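Local coordinates for 2-oxoglutarate dehydrogenase E3 component (Thermus thermophilus, PDB 2EQ7), which probably oxidises protein-bound dihydrolipoyl groups back to lipoyl with NAD(+), as an FAD-containing dihydrolipoamide dehydrogenase of the pyridine nucleotide-disulfide oxidoreductase family, at residues V229-V234 and A241-E246. Sequence-based numbering, arbitrary orientation.
Sequences VRVTAV and ARVELE. With NAD (nicotinamide-adenine-dinucleotide), chain E.
Strands 231-234 and 241-245 run antiparallel, their axes 4.6 Å apart; Glu-244 N donates to Ala-233 O and Glu-246 N to Arg-230 O. A classic beta bulge sets two residues, Thr-232 and Ala-233, opposite the single Glu-244. The carbonyl O of Glu-244 takes Thr-232 N at 2.8 Å, and more weakly Thr-232 OG1 and Ala-233 N. The hydroxyl reaches it because chi1 of 53° sets OG1 between the backbone N and carbonyl carbon. The hairpin belongs to the NAD-binding part of the chain. Just before the bulge, the backbone of Val-231, on the outer edge of the strand, pairs with the adenine: Val-231 N donates to NAD N1A at 3.2 Å and Val-231 O accepts from NAD N6A. Among the apolar side chains, Leu-245 CD2 lies 3.6 Å from Val-229 CG1 and also meets Val-231 CG2. The side chains of Val-231 and Val-243 cross at about a right angle. Leu-196 of strand 192-196 covers Val-231, Val-243 and Leu-245. Arg-230 NE forms a salt bridge with Glu-246 OE2 at 3.3 Å. NE meets OE2 from above the carboxylate plane, and the guanidinium and carboxylate planes stand 60° apart. A water held by Arg-230 N also donates to Glu-246 OE2. A methionine in place of this arginine would probably leave the Glu-246 carboxylate without its charged mate and freer to turn.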
# COMPACT_ATOMS: atom_id res chain seq x y z
N VAL A 229 -0.84 -31.98 15.08
CA VAL A 229 0.13 -32.46 16.06
C VAL A 229 -0.03 -31.77 17.41
O VAL A 229 0.16 -30.57 17.52
CB VAL A 229 1.57 -32.21 15.57
CG1 VAL A 229 2.57 -32.58 16.65
CG2 VAL A 229 1.84 -33.02 14.31
N ARG A 230 -0.38 -32.54 18.44
CA ARG A 230 -0.53 -31.94 19.76
C ARG A 230 0.74 -32.15 20.57
O ARG A 230 1.12 -33.29 20.87
CB ARG A 230 -1.72 -32.55 20.50
CG ARG A 230 -1.98 -31.90 21.87
CD ARG A 230 -3.30 -32.36 22.46
NE ARG A 230 -3.29 -33.77 22.87
CZ ARG A 230 -2.82 -34.20 24.03
NH1 ARG A 230 -2.34 -33.35 24.93
NH2 ARG A 230 -2.86 -35.50 24.31
N VAL A 231 1.41 -31.05 20.91
CA VAL A 231 2.62 -31.14 21.72
C VAL A 231 2.14 -31.37 23.15
O VAL A 231 1.23 -30.69 23.63
CB VAL A 231 3.43 -29.83 21.65
CG1 VAL A 231 4.55 -29.84 22.68
CG2 VAL A 231 4.00 -29.66 20.25
N THR A 232 2.77 -32.33 23.83
CA THR A 232 2.37 -32.68 25.19
C THR A 232 3.34 -32.21 26.26
O THR A 232 3.00 -32.20 27.44
CB THR A 232 2.21 -34.20 25.32
OG1 THR A 232 3.40 -34.85 24.87
CG2 THR A 232 1.02 -34.68 24.49
N ALA A 233 4.55 -31.82 25.86
CA ALA A 233 5.53 -31.35 26.83
C ALA A 233 6.74 -30.73 26.17
O ALA A 233 7.14 -31.12 25.07
CB ALA A 233 5.97 -32.50 27.73
N VAL A 234 7.31 -29.74 26.84
CA VAL A 234 8.51 -29.06 26.38
C VAL A 234 9.36 -28.88 27.63
O VAL A 234 8.91 -28.28 28.61
CB VAL A 234 8.19 -27.68 25.76
CG1 VAL A 234 9.48 -27.03 25.26
CG2 VAL A 234 7.21 -27.84 24.61
N ALA A 241 16.52 -28.15 24.30
CA ALA A 241 15.30 -28.68 24.89
C ALA A 241 14.73 -29.86 24.11
O ALA A 241 15.16 -30.15 22.99
CB ALA A 241 14.25 -27.57 24.97
N ARG A 242 13.77 -30.54 24.72
CA ARG A 242 13.13 -31.66 24.07
C ARG A 242 11.63 -31.38 24.03
O ARG A 242 11.07 -30.78 24.95
CB ARG A 242 13.41 -32.98 24.80
CG ARG A 242 12.81 -33.11 26.19
CD ARG A 242 12.77 -34.57 26.60
NE ARG A 242 12.31 -34.76 27.97
CZ ARG A 242 13.02 -34.48 29.05
NH1 ARG A 242 14.25 -33.98 28.92
NH2 ARG A 242 12.52 -34.68 30.26
N VAL A 243 11.01 -31.81 22.94
CA VAL A 243 9.59 -31.61 22.75
C VAL A 243 8.95 -32.97 22.53
O VAL A 243 9.37 -33.73 21.66
CB VAL A 243 9.33 -30.73 21.50
CG1 VAL A 243 7.84 -30.59 21.25
CG2 VAL A 243 9.98 -29.36 21.70
N GLU A 244 7.94 -33.29 23.35
CA GLU A 244 7.26 -34.56 23.21
C GLU A 244 5.91 -34.35 22.53
O GLU A 244 5.22 -33.36 22.81
CB GLU A 244 7.06 -35.22 24.58
CG GLU A 244 6.46 -36.62 24.49
CD GLU A 244 6.54 -37.39 25.79
OE1 GLU A 244 6.04 -38.53 25.84
OE2 GLU A 244 7.11 -36.85 26.77
N LEU A 245 5.54 -35.26 21.64
CA LEU A 245 4.28 -35.17 20.92
C LEU A 245 3.32 -36.26 21.38
O LEU A 245 3.75 -37.29 21.90
CB LEU A 245 4.52 -35.34 19.41
CG LEU A 245 5.59 -34.47 18.74
CD1 LEU A 245 5.63 -34.78 17.25
CD2 LEU A 245 5.30 -33.00 18.98
N GLU A 246 2.03 -36.03 21.19
CA GLU A 246 1.04 -37.03 21.56
C GLU A 246 1.42 -38.29 20.81
O GLU A 246 1.67 -38.25 19.60
CB GLU A 246 -0.36 -36.57 21.16
CG GLU A 246 -1.45 -37.56 21.56
CD GLU A 246 -2.84 -37.12 21.14
OE1 GLU A 246 -3.80 -37.87 21.41
OE2 GLU A 246 -2.97 -36.04 20.53
PA NAD E . -2.55 -17.78 18.12
O1A NAD E . -3.94 -17.99 18.57
O2A NAD E . -2.55 -16.65 16.97
O5B NAD E . -1.97 -19.16 17.53
C5B NAD E . -1.92 -20.14 18.57
C4B NAD E . -1.80 -21.52 17.91
O4B NAD E . -1.24 -22.48 18.83
C3B NAD E . -3.18 -22.04 17.47
O3B NAD E . -3.21 -22.22 16.05
C2B NAD E . -3.33 -23.36 18.26
O2B NAD E . -4.08 -24.35 17.54
C1B NAD E . -1.85 -23.75 18.52
N9A NAD E . -1.70 -24.68 19.66
C8A NAD E . -2.31 -24.60 20.89
N7A NAD E . -1.93 -25.59 21.64
C5A NAD E . -1.07 -26.38 20.96
C6A NAD E . -0.34 -27.57 21.24
N6A NAD E . -0.45 -28.20 22.47
N1A NAD E . 0.45 -28.09 20.27
C2A NAD E . 0.57 -27.51 19.07
N3A NAD E . -0.09 -26.39 18.77
C4A NAD E . -0.91 -25.80 19.67
O3 NAD E . -1.69 -17.31 19.42
PN NAD E . -0.40 -16.37 19.03
O1N NAD E . 0.11 -16.70 17.61
O2N NAD E . 0.72 -16.62 20.06
O5D NAD E . -0.80 -14.79 19.05
C5D NAD E . -1.68 -14.54 20.15
C4D NAD E . -2.58 -13.33 19.83
O4D NAD E . -1.79 -12.18 19.38
C3D NAD E . -3.60 -13.67 18.73
O3D NAD E . -4.92 -13.27 19.11
C2D NAD E . -3.09 -12.92 17.49
O2D NAD E . -4.16 -12.48 16.64
C1D NAD E . -2.27 -11.75 18.06
N1N NAD E . -1.13 -11.45 17.14
C2N NAD E . -1.36 -10.73 16.03
C3N NAD E . -0.30 -10.44 15.13
C7N NAD E . -0.52 -9.65 13.90
O7N NAD E . -1.63 -9.27 13.61
N7N NAD E . 0.53 -9.35 13.08
C4N NAD E . 1.00 -10.93 15.44
C5N NAD E . 1.19 -11.68 16.61
C6N NAD E . 0.09 -11.92 17.44
O HOH W 1 -1.69 -35.07 17.79
O HOH W 2 -5.33 -35.08 20.62